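Local coordinates for protein pectate lyase (Paenibacillus sp. 0602, PDB 5GT5) that catalyses the eliminative cleavage of polygalacturonate and probably also of partly methylated pectin, most likely with the help of calcium, at residues 87-92 / 112-117; 133-138 / 151-156; 168-173 / 192-197. The protein carries 1 engineered substitution. One frame throughout, in Å; residues are numbered along the deposited sequence.

Contact 1: 87-92 / 112-117; sequences KQTGVS and IKHAAI
S92 and A115 are bridged in parallel where strands 92-97 and 115-120 begin, two neighbouring strands on the wall of the right-handed parallel beta-helix typical of polysaccharide lyase family 1. Two backbone bonds make the pairing: S92 N gives its hydrogen to H114 O at 3.1 Å, and A116 N does the same to S92 O at 2.9 Å, each bent little (N-H...O 161°). Both carbonyls also receive a CA-H from across the contact, H114 O from V91 CA and S92 O from A115 CA, each at 3.3 Å. The CB atoms of S92 and A115 lie 4.1 Å apart on one face of the sheet, where S92 OG turns to L60 O.

Upstream of the bridge the two chains arrive differently. Segment 87-92 comes off the end of helix 84-89 through G90, whose phi is positive, while segment 112-117 bends at H114, also at positive phi, between strands 111-113 and 115-120. The T89 side chain runs across that of H114, nearly perpendicular to it. T89 OG1 lies between the backbone N and the carbonyl carbon (chi1 64°), which brings it over one face of the imidazole, displaced toward its rim and 3.8 Å from H114 ND1, but it donates to G90 O at 2.9 Å, on a lone pair in the carbonyl plane. K113 CB covers the opposite face, over the ring centre at a height of 3.7 Å. The imidazole thus has a neighbour over each face, and its nitrogens bond E64 OE2 (ND1) and E134 OE1 (NE2). With a carboxylate bonded at each nitrogen, the buried ring would probably be favoured in its doubly protonated form, its positive charge offset by the two glutamates.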
loop_
_atom_site.group_PDB
_atom_site.type_symbol
_atom_site.label_atom_id
_atom_site.label_comp_id
_atom_site.label_asym_id
_atom_site.label_seq_id
_atom_site.Cartn_x
_atom_site.Cartn_y
_atom_site.Cartn_z
ATOM N N LYS A 87 -15.850 33.810 -11.522
ATOM C CA LYS A 87 -17.104 34.264 -10.924
ATOM C C LYS A 87 -18.311 33.787 -11.733
ATOM O O LYS A 87 -19.386 33.545 -11.162
ATOM C CB LYS A 87 -17.117 35.790 -10.763
ATOM C CG LYS A 87 -16.215 36.228 -9.649
ATOM C CD LYS A 87 -16.001 37.738 -9.532
ATOM C CE LYS A 87 -17.199 38.407 -8.907
ATOM N NZ LYS A 87 -16.935 39.852 -8.587
ATOM N N GLN A 88 -18.133 33.641 -13.047
ATOM C CA GLN A 88 -19.163 33.083 -13.920
ATOM C C GLN A 88 -19.193 31.567 -13.892
ATOM O O GLN A 88 -20.255 30.976 -13.730
ATOM C CB GLN A 88 -18.954 33.560 -15.350
ATOM C CG GLN A 88 -19.067 35.067 -15.521
ATOM C CD GLN A 88 -18.696 35.500 -16.933
ATOM O OE1 GLN A 88 -19.251 34.990 -17.913
ATOM N NE2 GLN A 88 -17.750 36.432 -17.046
ATOM N N THR A 89 -18.034 30.936 -14.073
ATOM C CA THR A 89 -18.004 29.484 -14.199
ATOM C C THR A 89 -18.207 28.723 -12.899
ATOM O O THR A 89 -18.668 27.570 -12.923
ATOM C CB THR A 89 -16.687 28.993 -14.795
ATOM O OG1 THR A 89 -15.610 29.325 -13.899
ATOM C CG2 THR A 89 -16.438 29.620 -16.126
ATOM N N GLY A 90 -17.839 29.344 -11.782
ATOM C CA GLY A 90 -17.742 28.664 -10.509
ATOM C C GLY A 90 -16.541 27.737 -10.532
ATOM O O GLY A 90 -15.816 27.628 -11.531
ATOM N N VAL A 91 -16.348 27.058 -9.414
ATOM C CA VAL A 91 -15.221 26.142 -9.220
ATOM C C VAL A 91 -15.768 24.926 -8.475
ATOM O O VAL A 91 -16.498 25.059 -7.498
ATOM C CB VAL A 91 -14.090 26.825 -8.407
ATOM C CG1 VAL A 91 -12.983 25.852 -8.080
ATOM C CG2 VAL A 91 -13.522 28.031 -9.173
ATOM N N SER A 92 -15.420 23.744 -8.952
ATOM C CA SER A 92 -15.849 22.498 -8.312
ATOM C C SER A 92 -14.708 21.822 -7.587
ATOM O O SER A 92 -13.519 22.118 -7.828
ATOM C CB SER A 92 -16.376 21.517 -9.359
ATOM O OG SER A 92 -17.531 22.041 -10.025
ATOM N N ILE A 112 -8.081 20.151 -17.848
ATOM C CA ILE A 112 -9.058 20.099 -16.764
ATOM C C ILE A 112 -9.102 21.494 -16.158
ATOM O O ILE A 112 -8.102 21.933 -15.570
ATOM C CB ILE A 112 -8.614 19.108 -15.668
ATOM C CG1 ILE A 112 -8.423 17.694 -16.255
ATOM C CG2 ILE A 112 -9.602 19.074 -14.496
ATOM C CD1 ILE A 112 -9.673 17.112 -16.824
ATOM N N LYS A 113 -10.222 22.199 -16.304
ATOM C CA LYS A 113 -10.336 23.611 -15.903
ATOM C C LYS A 113 -11.421 23.830 -14.869
ATOM O O LYS A 113 -12.478 23.193 -14.922
ATOM C CB LYS A 113 -10.622 24.489 -17.124
ATOM C CG LYS A 113 -9.491 24.535 -18.133
ATOM C CD LYS A 113 -9.750 25.643 -19.188
ATOM C CE LYS A 113 -10.530 25.103 -20.352
ATOM N NZ LYS A 113 -11.284 26.181 -21.111
ATOM N N HIS A 114 -11.140 24.725 -13.918
ATOM C CA HIS A 114 -12.134 25.230 -12.960
ATOM C C HIS A 114 -12.506 24.213 -11.929
ATOM O O HIS A 114 -13.587 24.288 -11.340
ATOM C CB HIS A 114 -13.387 25.806 -13.656
ATOM C CG HIS A 114 -13.040 26.653 -14.836
ATOM N ND1 HIS A 114 -13.812 26.702 -15.981
ATOM C CD2 HIS A 114 -11.939 27.399 -15.078
ATOM C CE1 HIS A 114 -13.213 27.493 -16.864
ATOM N NE2 HIS A 114 -12.084 27.936 -16.336
ATOM N N ALA A 115 -11.607 23.263 -11.681
ATOM C CA ALA A 115 -11.881 22.231 -10.662
ATOM C C ALA A 115 -10.651 21.709 -9.965
ATOM O O ALA A 115 -9.613 21.485 -10.590
ATOM C CB ALA A 115 -12.699 21.052 -11.213
ATOM N N ALA A 116 -10.804 21.474 -8.664
ATOM C CA ALA A 116 -9.811 20.757 -7.861
ATOM C C ALA A 116 -10.158 19.276 -7.826
ATOM O O ALA A 116 -11.339 18.911 -7.799
ATOM C CB ALA A 116 -9.838 21.282 -6.419
ATOM N N ILE A 117 -9.132 18.430 -7.815
ATOM C CA ILE A 117 -9.299 16.974 -7.651
ATOM C C ILE A 117 -8.756 16.559 -6.294
ATOM O O ILE A 117 -7.633 16.919 -5.927
ATOM C CB ILE A 117 -8.610 16.180 -8.746
ATOM C CG1 ILE A 117 -9.301 16.482 -10.090
ATOM C CG2 ILE A 117 -8.676 14.632 -8.427
ATOM C CD1 ILE A 117 -8.667 15.802 -11.255
#

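Contact 2: 133-138 / 151-156; sequences DELWEW and WDYITL
L135 packs its side chain against W151 and Y153 where a long loop leaves one turn of the parallel beta-helix, after strand 131-133, and returns to it at strand 154-157. The returning arm carries D152, a calcium ligand by analogy with a close relative. L135 CG lies anti to the backbone N (chi1 -161°), and in that position it meets W151 CB at 3.8 Å. One methyl, CD2, reaches D152 O at 3.6 Å and also touches Y153 CD1. L135 CB sits 3.4 Å from Y153 CE1; the leucine and the tyrosine run antiparallel past one another.

The indole of W151 is met at its edge, near the ring plane, by L135 O, 3.4 Å from CE3, while its NE1 bonds N78 O. E137 crosses the indole at about a right angle. Its CG occupies the crowded position between backbone N and carbonyl carbon (chi1 70°), the chain beyond is extended, and CD comes to 3.6 Å from W151 CH2. The carboxylate is held fast: OE1 accepts from the backbone N of T82 and of H83, OE2 from the backbone N of L81 and the side-chain ND2 of N149, four donors that would offset a buried negative charge.

At the other end the D133 and Y153 side chains run alongside each other in the same direction, with Y153 OH 3.2 Å from D133 CA. E134 N, although close to that hydroxyl, is bonded instead to D133 OD1 at 2.8 Å, which it meets from above the carboxylate plane.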
loop_
_atom_site.group_PDB
_atom_site.type_symbol
_atom_site.label_atom_id
_atom_site.label_comp_id
_atom_site.label_asym_id
_atom_site.label_seq_id
_atom_site.Cartn_x
_atom_site.Cartn_y
_atom_site.Cartn_z
ATOM N N ASP A 133 -5.545 23.740 -15.489
ATOM C CA ASP A 133 -5.472 25.187 -15.701
ATOM C C ASP A 133 -6.687 25.894 -15.123
ATOM O O ASP A 133 -7.726 25.259 -14.841
ATOM C CB ASP A 133 -5.338 25.518 -17.209
ATOM C CG ASP A 133 -4.710 26.878 -17.482
ATOM O OD1 ASP A 133 -4.307 27.597 -16.546
ATOM O OD2 ASP A 133 -4.644 27.228 -18.691
ATOM N N GLU A 134 -6.544 27.214 -14.961
ATOM C CA GLU A 134 -7.627 28.122 -14.570
ATOM C C GLU A 134 -8.231 27.787 -13.211
ATOM O O GLU A 134 -9.429 27.519 -13.064
ATOM C CB GLU A 134 -8.671 28.241 -15.704
ATOM C CG GLU A 134 -8.022 28.720 -17.000
ATOM C CD GLU A 134 -9.003 29.039 -18.132
ATOM O OE1 GLU A 134 -10.239 28.995 -17.938
ATOM O OE2 GLU A 134 -8.482 29.303 -19.236
ATOM N N LEU A 135 -7.338 27.771 -12.229
ATOM C CA LEU A 135 -7.688 27.512 -10.834
ATOM C C LEU A 135 -6.939 28.495 -9.925
ATOM O O LEU A 135 -6.654 28.176 -8.758
ATOM C CB LEU A 135 -7.389 26.052 -10.440
ATOM C CG LEU A 135 -8.113 25.547 -9.179
ATOM C CD1 LEU A 135 -9.631 25.490 -9.376
ATOM C CD2 LEU A 135 -7.612 24.178 -8.793
ATOM N N TRP A 136 -6.654 29.695 -10.444
ATOM C CA TRP A 136 -6.033 30.763 -9.655
ATOM C C TRP A 136 -6.877 32.019 -9.767
ATOM O O TRP A 136 -7.445 32.288 -10.826
ATOM C CB TRP A 136 -4.601 31.054 -10.135
ATOM C CG TRP A 136 -3.939 32.245 -9.429
ATOM C CD1 TRP A 136 -3.180 32.215 -8.284
ATOM C CD2 TRP A 136 -4.013 33.620 -9.830
ATOM N NE1 TRP A 136 -2.768 33.496 -7.961
ATOM C CE2 TRP A 136 -3.266 34.374 -8.888
ATOM C CE3 TRP A 136 -4.643 34.286 -10.903
ATOM C CZ2 TRP A 136 -3.139 35.760 -8.988
ATOM C CZ3 TRP A 136 -4.506 35.658 -11.010
ATOM C CH2 TRP A 136 -3.782 36.381 -10.056
ATOM N N GLU A 137 -6.954 32.796 -8.686
ATOM C CA GLU A 137 -7.469 34.171 -8.726
ATOM C C GLU A 137 -6.706 34.983 -7.706
ATOM O O GLU A 137 -6.039 34.437 -6.848
ATOM C CB GLU A 137 -8.982 34.225 -8.487
ATOM C CG GLU A 137 -9.386 33.881 -7.048
ATOM C CD GLU A 137 -10.857 34.133 -6.795
ATOM O OE1 GLU A 137 -11.609 34.373 -7.780
ATOM O OE2 GLU A 137 -11.259 34.088 -5.612
ATOM N N TRP A 138 -6.774 36.301 -7.863
ATOM C CA TRP A 138 -6.125 37.248 -6.966
ATOM C C TRP A 138 -6.723 37.183 -5.557
ATOM O O TRP A 138 -7.932 37.033 -5.379
ATOM C CB TRP A 138 -6.306 38.634 -7.605
ATOM C CG TRP A 138 -5.816 39.813 -6.788
ATOM C CD1 TRP A 138 -6.562 40.584 -5.940
ATOM C CD2 TRP A 138 -4.487 40.370 -6.781
ATOM N NE1 TRP A 138 -5.782 41.590 -5.410
ATOM C CE2 TRP A 138 -4.508 41.484 -5.910
ATOM C CE3 TRP A 138 -3.297 40.047 -7.440
ATOM C CZ2 TRP A 138 -3.374 42.265 -5.653
ATOM C CZ3 TRP A 138 -2.150 40.844 -7.210
ATOM C CH2 TRP A 138 -2.203 41.935 -6.309
ATOM N N TRP A 151 -8.006 26.262 -3.061
ATOM C CA TRP A 151 -8.048 25.542 -4.330
ATOM C C TRP A 151 -6.689 24.979 -4.707
ATOM O O TRP A 151 -5.724 25.754 -4.847
ATOM C CB TRP A 151 -8.470 26.477 -5.468
ATOM C CG TRP A 151 -9.800 27.185 -5.377
ATOM C CD1 TRP A 151 -10.906 26.852 -4.618
ATOM C CD2 TRP A 151 -10.154 28.353 -6.121
ATOM N NE1 TRP A 151 -11.930 27.755 -4.865
ATOM C CE2 TRP A 151 -11.485 28.685 -5.768
ATOM C CE3 TRP A 151 -9.473 29.158 -7.041
ATOM C CZ2 TRP A 151 -12.157 29.774 -6.337
ATOM C CZ3 TRP A 151 -10.132 30.245 -7.592
ATOM C CH2 TRP A 151 -11.452 30.558 -7.217
ATOM N N ASP A 152 -6.590 23.659 -4.869
ATOM C CA ASP A 152 -5.356 22.974 -5.254
ATOM C C ASP A 152 -5.687 22.098 -6.434
ATOM O O ASP A 152 -6.801 21.566 -6.498
ATOM C CB ASP A 152 -4.873 22.079 -4.099
ATOM C CG ASP A 152 -4.975 22.769 -2.755
ATOM O OD1 ASP A 152 -4.067 23.524 -2.418
ATOM O OD2 ASP A 152 -5.967 22.538 -2.028
ATOM N N TYR A 153 -4.788 21.897 -7.394
ATOM C CA TYR A 153 -5.163 21.045 -8.515
ATOM C C TYR A 153 -5.392 19.591 -8.097
ATOM O O TYR A 153 -6.376 18.988 -8.478
ATOM C CB TYR A 153 -4.134 21.103 -9.636
ATOM C CG TYR A 153 -4.191 22.346 -10.456
ATOM C CD1 TYR A 153 -5.332 22.630 -11.225
ATOM C CD2 TYR A 153 -3.108 23.199 -10.536
ATOM C CE1 TYR A 153 -5.375 23.773 -12.005
ATOM C CE2 TYR A 153 -3.147 24.346 -11.323
ATOM C CZ TYR A 153 -4.280 24.599 -12.057
ATOM O OH TYR A 153 -4.317 25.754 -12.819
ATOM N N ILE A 154 -4.455 19.021 -7.352
ATOM C CA ILE A 154 -4.602 17.626 -6.896
ATOM C C ILE A 154 -4.166 17.560 -5.447
ATOM O O ILE A 154 -3.080 18.060 -5.092
ATOM C CB ILE A 154 -3.750 16.646 -7.718
ATOM C CG1 ILE A 154 -4.165 16.693 -9.188
ATOM C CG2 ILE A 154 -3.892 15.220 -7.170
ATOM C CD1 ILE A 154 -3.287 15.811 -10.104
ATOM N N THR A 155 -5.005 16.957 -4.605
ATOM C CA THR A 155 -4.679 16.668 -3.197
ATOM C C THR A 155 -4.842 15.191 -3.023
ATOM O O THR A 155 -5.863 14.602 -3.439
ATOM C CB THR A 155 -5.587 17.411 -2.231
ATOM O OG1 THR A 155 -5.469 18.826 -2.483
ATOM C CG2 THR A 155 -5.168 17.196 -0.807
ATOM N N LEU A 156 -3.845 14.569 -2.417
ATOM C CA LEU A 156 -3.901 13.147 -2.118
ATOM C C LEU A 156 -4.031 12.989 -0.605
ATOM O O LEU A 156 -3.236 13.542 0.156
ATOM C CB LEU A 156 -2.636 12.459 -2.603
ATOM C CG LEU A 156 -2.198 12.815 -4.031
ATOM C CD1 LEU A 156 -0.870 12.139 -4.322
ATOM C CD2 LEU A 156 -3.251 12.378 -5.034
#

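Contact 3: 168-173 / 192-197; sequences VFNKAY and TFKGDD. Engineered in segment 168-173: V168 (natural residue Gly).
The F169 and F193 rings project together from neighbouring strands and form the tight part of this contact. Their planes are within 2° of parallel, but the rings are offset until little of one lies over the other, centroids 4.9 Å apart, touching where F169 CD1 meets F193 CE2 at 3.3 Å. On the other face of the sheet V168, an engineered residue, sets CG2 3.9 Å from T192 CB. Between these layers F169 N donates to T192 O (2.8 Å) and K194 N to F169 O (2.9 Å). This is the stacking of aligned residues on successive turns of a parallel beta-helix, here with the two phenylalanines in its interior. An alanine in place of F169 would probably leave F193 CE2 without the ring atoms it packs on and open a gap between the two turns.

Beyond the bridges the chains spread, their CA atoms 5.5 Å apart at K171 and G195. Direct backbone bonding gives way to a water donating to N170 O and K194 O. On this partly exposed side K194, its CG between backbone N and carbonyl carbon (chi1 60°) and its chain then extended, runs alongside N170, its CE 3.3 Å from N170 OD1, while N170 ND2 bonds F132 O. K171 only brushes D196, CG to N at 3.9 Å, before its NZ reaches S240 O.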
loop_
_atom_site.group_PDB
_atom_site.type_symbol
_atom_site.label_atom_id
_atom_site.label_comp_id
_atom_site.label_asym_id
_atom_site.label_seq_id
_atom_site.Cartn_x
_atom_site.Cartn_y
_atom_site.Cartn_z
ATOM N N VAL A 168 0.719 18.632 -16.942
ATOM C CA VAL A 168 1.117 20.039 -16.913
ATOM C C VAL A 168 0.207 20.806 -15.972
ATOM O O VAL A 168 -1.015 20.620 -16.013
ATOM C CB VAL A 168 1.036 20.633 -18.303
ATOM C CG1 VAL A 168 1.316 22.157 -18.290
ATOM C CG2 VAL A 168 2.047 19.977 -19.089
ATOM N N PHE A 169 0.811 21.645 -15.125
ATOM C CA PHE A 169 0.075 22.432 -14.139
ATOM C C PHE A 169 0.433 23.890 -14.324
ATOM O O PHE A 169 1.608 24.226 -14.462
ATOM C CB PHE A 169 0.436 21.976 -12.724
ATOM C CG PHE A 169 0.137 20.529 -12.457
ATOM C CD1 PHE A 169 1.032 19.533 -12.842
ATOM C CD2 PHE A 169 -1.058 20.169 -11.854
ATOM C CE1 PHE A 169 0.767 18.204 -12.579
ATOM C CE2 PHE A 169 -1.344 18.831 -11.596
ATOM C CZ PHE A 169 -0.437 17.847 -11.958
ATOM N N ASN A 170 -0.597 24.736 -14.320
ATOM C CA ASN A 170 -0.442 26.182 -14.446
ATOM C C ASN A 170 -0.632 26.830 -13.074
ATOM O O ASN A 170 -0.463 26.155 -12.063
ATOM C CB ASN A 170 -1.446 26.701 -15.480
ATOM C CG ASN A 170 -1.141 26.215 -16.882
ATOM O OD1 ASN A 170 -0.367 26.860 -17.616
ATOM N ND2 ASN A 170 -1.745 25.091 -17.278
ATOM N N LYS A 171 -1.040 28.087 -13.000
ATOM C CA LYS A 171 -1.181 28.740 -11.700
ATOM C C LYS A 171 -2.324 28.131 -10.902
ATOM O O LYS A 171 -3.383 27.783 -11.446
ATOM C CB LYS A 171 -1.476 30.235 -11.895
ATOM C CG LYS A 171 -0.304 31.069 -12.378
ATOM C CD LYS A 171 0.391 31.729 -11.238
ATOM C CE LYS A 171 -0.454 32.885 -10.629
ATOM N NZ LYS A 171 0.312 33.247 -9.394
ATOM N N ALA A 172 -2.121 28.016 -9.597
ATOM C CA ALA A 172 -3.194 27.656 -8.687
ATOM C C ALA A 172 -3.201 28.617 -7.515
ATOM O O ALA A 172 -2.155 29.102 -7.081
ATOM C CB ALA A 172 -3.024 26.205 -8.169
ATOM N N TYR A 173 -4.394 28.854 -6.991
ATOM C CA TYR A 173 -4.563 29.684 -5.815
ATOM C C TYR A 173 -3.687 29.191 -4.673
ATOM O O TYR A 173 -2.966 29.984 -4.054
ATOM C CB TYR A 173 -6.047 29.721 -5.428
ATOM C CG TYR A 173 -6.404 30.584 -4.243
ATOM C CD1 TYR A 173 -6.190 30.117 -2.949
ATOM C CD2 TYR A 173 -6.949 31.859 -4.405
ATOM C CE1 TYR A 173 -6.511 30.882 -1.838
ATOM C CE2 TYR A 173 -7.318 32.626 -3.280
ATOM C CZ TYR A 173 -7.069 32.138 -2.008
ATOM O OH TYR A 173 -7.420 32.858 -0.893
ATOM N N THR A 192 5.307 19.108 -16.068
ATOM C CA THR A 192 5.653 20.531 -16.101
ATOM C C THR A 192 4.778 21.294 -15.126
ATOM O O THR A 192 3.554 21.080 -15.088
ATOM C CB THR A 192 5.417 21.075 -17.515
ATOM O OG1 THR A 192 6.378 20.456 -18.395
ATOM C CG2 THR A 192 5.592 22.598 -17.532
ATOM N N PHE A 193 5.411 22.162 -14.326
ATOM C CA PHE A 193 4.745 23.059 -13.404
ATOM C C PHE A 193 5.230 24.436 -13.793
ATOM O O PHE A 193 6.434 24.677 -13.761
ATOM C CB PHE A 193 5.143 22.687 -11.959
ATOM C CG PHE A 193 4.877 21.238 -11.610
ATOM C CD1 PHE A 193 5.794 20.230 -11.962
ATOM C CD2 PHE A 193 3.702 20.883 -10.944
ATOM C CE1 PHE A 193 5.543 18.899 -11.632
ATOM C CE2 PHE A 193 3.428 19.556 -10.637
ATOM C CZ PHE A 193 4.322 18.557 -10.987
ATOM N N LYS A 194 4.315 25.307 -14.215
ATOM C CA LYS A 194 4.735 26.621 -14.732
ATOM C C LYS A 194 3.803 27.710 -14.272
ATOM O O LYS A 194 2.646 27.506 -13.884
ATOM C CB LYS A 194 4.810 26.634 -16.261
ATOM C CG LYS A 194 3.511 26.318 -16.945
ATOM C CD LYS A 194 3.690 26.285 -18.473
ATOM C CE LYS A 194 2.421 25.876 -19.163
ATOM N NZ LYS A 194 2.624 25.908 -20.650
ATOM N N GLY A 195 4.340 28.914 -14.317
ATOM C CA GLY A 195 3.551 30.099 -14.045
ATOM C C GLY A 195 2.931 30.689 -15.290
ATOM O O GLY A 195 2.878 30.063 -16.368
ATOM N N ASP A 196 2.414 31.902 -15.120
ATOM C CA ASP A 196 1.776 32.653 -16.190
ATOM C C ASP A 196 2.845 33.380 -17.015
ATOM O O ASP A 196 3.802 33.912 -16.462
ATOM C CB ASP A 196 0.844 33.678 -15.519
ATOM C CG ASP A 196 -0.043 34.436 -16.520
ATOM O OD1 ASP A 196 -1.181 33.986 -16.780
ATOM O OD2 ASP A 196 0.377 35.515 -16.980
ATOM N N ASP A 197 2.656 33.455 -18.329
ATOM C CA ASP A 197 3.683 34.072 -19.176
ATOM C C ASP A 197 3.529 35.559 -19.438
ATOM O O ASP A 197 4.366 36.147 -20.123
ATOM C CB ASP A 197 3.830 33.313 -20.491
ATOM C CG ASP A 197 2.668 33.550 -21.465
ATOM O OD1 ASP A 197 1.635 34.204 -21.151
ATOM O OD2 ASP A 197 2.778 33.008 -22.590
HETATM O O HOH W 1 2.382 26.025 -11.521
#

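Contact 2 stands between the other two, its centre about 9 Å from each of theirs, whereas the centres of contacts 1 and 3 are about 15 Å apart. Toward contact 1, I117 N lies 2.9 Å from Y153 O, a probable hydrogen bond between strands 115-120 and 154-157, and V91 CG2 packs on W151 CZ2. Toward contact 3, the Y153 hydroxyl probably bonds K171 O (OH to O 2.6 Å), and L135 O probably accepts from Y173 N at 2.9 Å. The likely calcium site lies beside contact 2: the D152 side chain is about 3 Å from those of D174 and D178, about 6 Å from that of A116 and about 9 Å from that of F169.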